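Side-chain contacts in VP5 (Halorubrum pleomorphic virus 2, PDB 6QGI), which is an envelope protein of a pleomorphic virus of haloarchaea and probably drives fusion of the viral and host membranes: residues 204-208 / 209-213; 251-254 / 255-259; 288-292 / 293-297. All coordinates share one frame; numbering follows the deposited sequence.

Interaction 1. Residues 204-208 / 209-213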
loop_
_atom_site.group_PDB
_atom_site.type_symbol
_atom_site.label_atom_id
_atom_site.label_comp_id
_atom_site.label_asym_id
_atom_site.label_seq_id
_atom_site.Cartn_x
_atom_site.Cartn_y
_atom_site.Cartn_z
ATOM N N GLY A 204 -3.694 -19.684 23.358
ATOM C CA GLY A 204 -2.424 -19.215 23.904
ATOM C C GLY A 204 -1.819 -18.078 23.103
ATOM O O GLY A 204 -0.897 -17.406 23.575
ATOM N N ASP A 205 -2.319 -17.867 21.878
ATOM C CA ASP A 205 -1.854 -16.809 20.980
ATOM C C ASP A 205 -2.336 -15.442 21.440
ATOM O O ASP A 205 -3.383 -15.363 22.088
ATOM C CB ASP A 205 -2.332 -17.085 19.544
ATOM C CG ASP A 205 -1.738 -18.334 18.933
ATOM O OD1 ASP A 205 -0.982 -19.031 19.630
ATOM O OD2 ASP A 205 -2.038 -18.618 17.766
ATOM N N LEU A 206 -1.589 -14.370 21.085
ATOM C CA LEU A 206 -1.955 -12.981 21.400
ATOM C C LEU A 206 -3.412 -12.764 21.001
ATOM O O LEU A 206 -3.794 -13.158 19.896
ATOM C CB LEU A 206 -1.040 -11.969 20.672
ATOM C CG LEU A 206 0.420 -11.879 21.103
ATOM C CD1 LEU A 206 1.230 -11.104 20.091
ATOM C CD2 LEU A 206 0.570 -11.246 22.481
ATOM N N LYS A 207 -4.231 -12.225 21.921
ATOM C CA LYS A 207 -5.672 -12.019 21.763
ATOM C C LYS A 207 -6.075 -11.616 20.344
ATOM O O LYS A 207 -7.083 -12.110 19.839
ATOM C CB LYS A 207 -6.183 -10.958 22.754
ATOM C CG LYS A 207 -7.685 -11.024 22.989
ATOM C CD LYS A 207 -8.224 -9.738 23.561
ATOM C CE LYS A 207 -9.727 -9.711 23.481
ATOM N NZ LYS A 207 -10.272 -8.409 23.936
ATOM N N ASN A 208 -5.289 -10.745 19.704
ATOM C CA ASN A 208 -5.599 -10.233 18.381
ATOM C C ASN A 208 -4.520 -10.572 17.358
ATOM O O ASN A 208 -4.391 -9.876 16.353
ATOM C CB ASN A 208 -5.812 -8.724 18.464
ATOM C CG ASN A 208 -6.798 -8.298 19.514
ATOM O OD1 ASN A 208 -7.843 -8.921 19.714
ATOM N ND2 ASN A 208 -6.483 -7.227 20.213
ATOM N N GLY A 209 -3.786 -11.654 17.606
ATOM C CA GLY A 209 -2.758 -12.183 16.720
ATOM C C GLY A 209 -1.395 -11.561 16.882
ATOM O O GLY A 209 -0.416 -12.252 17.181
ATOM N N GLY A 210 -1.340 -10.263 16.627
ATOM C CA GLY A 210 -0.139 -9.453 16.753
ATOM C C GLY A 210 -0.223 -8.580 17.984
ATOM O O GLY A 210 -1.298 -8.491 18.596
ATOM N N PRO A 211 0.896 -7.937 18.399
ATOM C CA PRO A 211 0.842 -7.082 19.600
ATOM C C PRO A 211 -0.192 -5.967 19.487
ATOM O O PRO A 211 -0.394 -5.401 18.413
ATOM C CB PRO A 211 2.253 -6.497 19.705
ATOM C CG PRO A 211 3.109 -7.338 18.838
ATOM C CD PRO A 211 2.244 -7.944 17.792
ATOM N N THR A 212 -0.863 -5.677 20.599
ATOM C CA THR A 212 -1.861 -4.617 20.664
ATOM C C THR A 212 -1.228 -3.455 21.419
ATOM O O THR A 212 -0.947 -3.568 22.613
ATOM C CB THR A 212 -3.162 -5.148 21.274
ATOM O OG1 THR A 212 -3.710 -6.121 20.393
ATOM C CG2 THR A 212 -4.186 -4.063 21.523
ATOM N N VAL A 213 -0.950 -2.362 20.700
ATOM C CA VAL A 213 -0.355 -1.164 21.294
ATOM C C VAL A 213 -1.485 -0.230 21.702
ATOM O O VAL A 213 -2.339 0.099 20.886
ATOM C CB VAL A 213 0.676 -0.473 20.370
ATOM C CG1 VAL A 213 1.258 0.768 21.035
ATOM C CG2 VAL A 213 1.793 -1.433 19.995
HETATM O O HOH W 1 -2.925 -8.906 20.818
#
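Leu206 and Gly209 close a type I beta turn, the N-H of Gly209 reaching back to Leu206 O at 2.7 Å between N and O with an N-H...O angle of 164°. The turn occupies the loop after strand 189-193, and the chain leaves it to enter strand 212-215, the first arm of a two-stranded antiparallel hairpin with strand 218-221. Gly209, with a positive phi of 85°, bends the chain again straight after the turn, and a weak bond from Gly210 N to Asn208 O spans that bend.

The apolar side of the bend belongs to Leu206. Its CG lies beside its own backbone N (chi1 -69°), which carries the side chain over the glycine backbone. CB and CD1 both rest against the carbonyl oxygen of Gly209, with CD1 3.5 Å from Gly209 O. The same methyl reaches the start of Pro211, where Leu206 CD1 and Pro211 CD are 4.0 Å apart. Beyond the turn Leu206 also packs on Ile153, while its backbone N-H is hydrogen-bonded to Tyr193 OH.

Asn208 and Thr212 meet on the more open side, their side chains approaching at a slant, and Thr212 also touches Ser219 and Val221 of the partner strand. OG1 of Thr212 is turned in beside its own backbone N, and this brings the hydroxyl to a water lodged in the mouth of the bend. The water accepts from Asn208 N and donates to Gly210 O, with 2.8 Å between the two oxygens; its third partner is the hydroxyl oxygen Thr212 OG1, 2.9 Å away.

Interaction 2. Residues 251-254 / 255-259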
loop_
_atom_site.group_PDB
_atom_site.type_symbol
_atom_site.label_atom_id
_atom_site.label_comp_id
_atom_site.label_asym_id
_atom_site.label_seq_id
_atom_site.Cartn_x
_atom_site.Cartn_y
_atom_site.Cartn_z
ATOM N N SER A 251 7.605 -27.734 -22.487
ATOM C CA SER A 251 7.254 -29.010 -23.126
ATOM C C SER A 251 6.294 -28.841 -24.316
ATOM O O SER A 251 6.396 -29.598 -25.281
ATOM C CB SER A 251 6.640 -29.966 -22.111
ATOM O OG SER A 251 7.611 -30.403 -21.175
ATOM N N ASN A 252 5.380 -27.857 -24.252
ATOM C CA ASN A 252 4.406 -27.605 -25.318
ATOM C C ASN A 252 4.996 -26.782 -26.479
ATOM O O ASN A 252 4.527 -26.902 -27.614
ATOM C CB ASN A 252 3.169 -26.882 -24.760
ATOM C CG ASN A 252 2.445 -27.579 -23.625
ATOM O OD1 ASN A 252 2.679 -28.755 -23.303
ATOM N ND2 ASN A 252 1.550 -26.847 -22.973
ATOM N N VAL A 253 6.012 -25.950 -26.188
ATOM C CA VAL A 253 6.654 -25.027 -27.129
ATOM C C VAL A 253 7.877 -25.665 -27.826
ATOM O O VAL A 253 8.052 -25.450 -29.028
ATOM C CB VAL A 253 7.009 -23.716 -26.371
ATOM C CG1 VAL A 253 8.053 -22.874 -27.089
ATOM C CG2 VAL A 253 5.755 -22.897 -26.113
ATOM N N TYR A 254 8.701 -26.440 -27.087
ATOM C CA TYR A 254 9.913 -27.085 -27.610
ATOM C C TYR A 254 9.617 -27.999 -28.795
ATOM O O TYR A 254 8.859 -28.966 -28.675
ATOM C CB TYR A 254 10.645 -27.866 -26.513
ATOM C CG TYR A 254 12.094 -28.135 -26.840
ATOM C CD1 TYR A 254 13.063 -27.152 -26.657
ATOM C CD2 TYR A 254 12.505 -29.377 -27.309
ATOM C CE1 TYR A 254 14.403 -27.394 -26.954
ATOM C CE2 TYR A 254 13.845 -29.639 -27.587
ATOM C CZ TYR A 254 14.790 -28.641 -27.413
ATOM O OH TYR A 254 16.107 -28.886 -27.698
ATOM N N GLY A 255 10.212 -27.658 -29.932
ATOM C CA GLY A 255 10.025 -28.380 -31.184
ATOM C C GLY A 255 8.985 -27.721 -32.063
ATOM O O GLY A 255 9.219 -27.535 -33.260
ATOM N N ASP A 256 7.829 -27.356 -31.465
ATOM C CA ASP A 256 6.701 -26.705 -32.135
ATOM C C ASP A 256 7.093 -25.284 -32.567
ATOM O O ASP A 256 6.956 -24.943 -33.744
ATOM C CB ASP A 256 5.467 -26.689 -31.210
ATOM C CG ASP A 256 4.113 -26.721 -31.909
ATOM O OD1 ASP A 256 4.012 -26.198 -33.047
ATOM O OD2 ASP A 256 3.148 -27.247 -31.308
ATOM N N VAL A 257 7.610 -24.472 -31.628
ATOM C CA VAL A 257 8.069 -23.118 -31.931
ATOM C C VAL A 257 9.511 -23.242 -32.423
ATOM O O VAL A 257 10.366 -23.786 -31.717
ATOM C CB VAL A 257 7.905 -22.125 -30.746
ATOM C CG1 VAL A 257 8.566 -20.782 -31.049
ATOM C CG2 VAL A 257 6.433 -21.924 -30.399
ATOM N N GLN A 258 9.753 -22.778 -33.654
ATOM C CA GLN A 258 11.051 -22.822 -34.325
ATOM C C GLN A 258 11.911 -21.613 -33.944
ATOM O O GLN A 258 11.376 -20.575 -33.559
ATOM C CB GLN A 258 10.861 -22.870 -35.856
ATOM C CG GLN A 258 10.038 -24.057 -36.378
ATOM C CD GLN A 258 10.818 -25.348 -36.493
ATOM O OE1 GLN A 258 10.556 -26.324 -35.782
ATOM N NE2 GLN A 258 11.781 -25.393 -37.408
ATOM N N SER A 259 13.243 -21.748 -34.066
ATOM C CA SER A 259 14.190 -20.665 -33.802
ATOM C C SER A 259 13.941 -19.535 -34.802
ATOM O O SER A 259 13.924 -19.774 -36.014
ATOM C CB SER A 259 15.628 -21.170 -33.903
ATOM O OG SER A 259 15.885 -22.204 -32.967
#
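A local contact round a turn joins the last residues of helix 225-253 to the loop that leads toward helix 270-279; the centre of the contact lies about 40 Å from the centre of the chain. Two valines carry it. Val253 and Val257 lie side by side and point the same way, and the CG1 branch of Val253 does the touching: it is 3.7 Å from Val257 CB and 3.8 Å from Val257 CG2. On Val253 that branch stands opposite the backbone N (chi1 161°), whereas the CG2 it meets on Val257 is the branch lying beside its own backbone N. Leu85 of helix 66-86 packs against both valines; Ile474 adds to the cover of Val253 and Ile262 to that of Val257.

The backbone ties the same two residues together. Val257 N donates to Val253 O at 2.8 Å, nearly straight at 172°. This is a helix C-terminus: Tyr254 is the first residue to leave helical angles, and Gly255 follows with a positive phi of 97°, reversing the chain so that Val257 returns to the last helical residue. Asp256 is also brought back, its CB 3.6 Å from Val253 O and 3.7 Å from Asn252 O.

The side chain of Tyr254 leaves residues 255-259 and lies on two other helices, packing on Leu85 of helix 66-86 and on Val94 of helix 91-133. Its hydroxyl is hydrogen-bonded to Ser89 O, pinning the far end of the side chain to the connection between those helices.

Interaction 3. Residues 288-292 / 293-297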
loop_
_atom_site.group_PDB
_atom_site.type_symbol
_atom_site.label_atom_id
_atom_site.label_comp_id
_atom_site.label_asym_id
_atom_site.label_seq_id
_atom_site.Cartn_x
_atom_site.Cartn_y
_atom_site.Cartn_z
ATOM N N ALA A 288 2.608 3.362 -12.309
ATOM C CA ALA A 288 3.588 2.783 -13.236
ATOM C C ALA A 288 3.834 1.309 -12.882
ATOM O O ALA A 288 3.825 0.456 -13.763
ATOM C CB ALA A 288 4.890 3.571 -13.187
ATOM N N ASP A 289 3.962 1.019 -11.575
ATOM C CA ASP A 289 4.157 -0.311 -11.013
ATOM C C ASP A 289 2.878 -1.163 -11.135
ATOM O O ASP A 289 2.979 -2.353 -11.437
ATOM C CB ASP A 289 4.615 -0.209 -9.543
ATOM C CG ASP A 289 6.015 0.361 -9.324
ATOM O OD1 ASP A 289 6.794 0.440 -10.309
ATOM O OD2 ASP A 289 6.331 0.733 -8.172
ATOM N N LEU A 290 1.685 -0.555 -10.929
ATOM C CA LEU A 290 0.395 -1.243 -11.064
ATOM C C LEU A 290 0.127 -1.661 -12.520
ATOM O O LEU A 290 -0.462 -2.721 -12.738
ATOM C CB LEU A 290 -0.772 -0.388 -10.535
ATOM C CG LEU A 290 -0.994 -0.367 -9.010
ATOM C CD1 LEU A 290 -2.072 0.616 -8.643
ATOM C CD2 LEU A 290 -1.375 -1.748 -8.459
ATOM N N ILE A 291 0.569 -0.844 -13.508
ATOM C CA ILE A 291 0.436 -1.155 -14.941
ATOM C C ILE A 291 1.384 -2.324 -15.249
ATOM O O ILE A 291 0.978 -3.274 -15.917
ATOM C CB ILE A 291 0.689 0.093 -15.847
ATOM C CG1 ILE A 291 -0.448 1.129 -15.688
ATOM C CG2 ILE A 291 0.874 -0.285 -17.338
ATOM C CD1 ILE A 291 -0.019 2.560 -15.926
ATOM N N ALA A 292 2.621 -2.271 -14.710
ATOM C CA ALA A 292 3.642 -3.314 -14.867
ATOM C C ALA A 292 3.196 -4.651 -14.251
ATOM O O ALA A 292 3.592 -5.711 -14.742
ATOM C CB ALA A 292 4.941 -2.865 -14.237
ATOM N N LEU A 293 2.357 -4.593 -13.189
ATOM C CA LEU A 293 1.803 -5.771 -12.517
ATOM C C LEU A 293 0.500 -6.216 -13.193
ATOM O O LEU A 293 -0.188 -7.099 -12.687
ATOM C CB LEU A 293 1.592 -5.508 -11.018
ATOM C CG LEU A 293 2.859 -5.542 -10.164
ATOM C CD1 LEU A 293 2.706 -4.690 -8.928
ATOM C CD2 LEU A 293 3.262 -6.974 -9.810
ATOM N N ASN A 294 0.187 -5.617 -14.361
ATOM C CA ASN A 294 -0.962 -5.915 -15.218
ATOM C C ASN A 294 -2.304 -5.926 -14.444
ATOM O O ASN A 294 -3.125 -6.842 -14.583
ATOM C CB ASN A 294 -0.734 -7.235 -15.958
ATOM C CG ASN A 294 -1.630 -7.427 -17.143
ATOM O OD1 ASN A 294 -1.809 -6.525 -17.972
ATOM N ND2 ASN A 294 -2.216 -8.613 -17.236
ATOM N N VAL A 295 -2.523 -4.881 -13.648
ATOM C CA VAL A 295 -3.755 -4.723 -12.882
ATOM C C VAL A 295 -4.744 -3.975 -13.796
ATOM O O VAL A 295 -4.371 -2.915 -14.295
ATOM C CB VAL A 295 -3.481 -4.001 -11.526
ATOM C CG1 VAL A 295 -4.773 -3.656 -10.796
ATOM C CG2 VAL A 295 -2.568 -4.839 -10.632
ATOM N N PRO A 296 -5.962 -4.516 -14.086
ATOM C CA PRO A 296 -6.902 -3.793 -14.977
ATOM C C PRO A 296 -7.053 -2.319 -14.590
ATOM O O PRO A 296 -7.207 -2.005 -13.407
ATOM C CB PRO A 296 -8.212 -4.560 -14.812
ATOM C CG PRO A 296 -7.789 -5.931 -14.437
ATOM C CD PRO A 296 -6.535 -5.798 -13.627
ATOM N N VAL A 297 -6.894 -1.417 -15.573
ATOM C CA VAL A 297 -6.918 0.031 -15.353
ATOM C C VAL A 297 -7.822 0.736 -16.372
ATOM O O VAL A 297 -7.940 0.290 -17.515
ATOM C CB VAL A 297 -5.465 0.620 -15.427
ATOM C CG1 VAL A 297 -5.463 2.140 -15.434
ATOM C CG2 VAL A 297 -4.581 0.116 -14.293
#
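Asp289 O receives the N-H of Leu293 at 2.9 Å in a bent bond, 133° at the hydrogen, and the side chain of Leu293 folds over the same oxygen. With Leu293 CG beside its own backbone N (chi1 -77°), both CG and CD1 come to 3.4 Å from Asp289 O. Outside the turn, Leu293 packs on Val69 of helix 66-86.

Two further bonds make a Schellman motif that ends helix 285-292. Asn294, the C-prime residue, has a positive phi of 51° and sends its N-H to Ile291 O at 2.9 Å. Val295 N reaches Leu290 O at 3.1 Å. The hydrophobic partner of that bond is the meeting of Leu290 CD2 with Val295 CG2 at 4.0 Å, where the two side chains slant across each other. CB of Val295 also lies 3.5 Å from Leu290 O, so that oxygen has carbon beside its N-H donor. Further on, Ile291 and Val297 approach loosely and both touch Tyr493 of helix 476-496.

Polar ends turn elsewhere: Asp289 bonds Gln285 and forms a salt bridge with Arg21, while Asn294 OD1 takes the N-H of Ser465. The carbonyls of Asp289, Leu290 and Ile291 each take a backbone N-H from past the end of the helix, and aliphatic carbon lies against the first two, which probably limits access of water to those two.

How the interactions relate
All three interactions are local reversals of the chain, but they stand far apart, with centres 30 to 53 Å from one another. Interaction 3 is the buried one, on the opposite side of the chain's centre from interaction 1; interactions 1 and 2 are only partly buried. Residues 251-259 and 288-297 both end helices and add aliphatic contacts to backbone bonds, one such bond in 251-259 and three in 288-297, which makes the second the fuller cap. Residues 204-213 lead into a strand instead, and a water supplements their backbone bonds. Helix 66-86 is a shared neighbour of interactions 2 and 3, touched through Leu85 in one and through Val69 and His71 in the other.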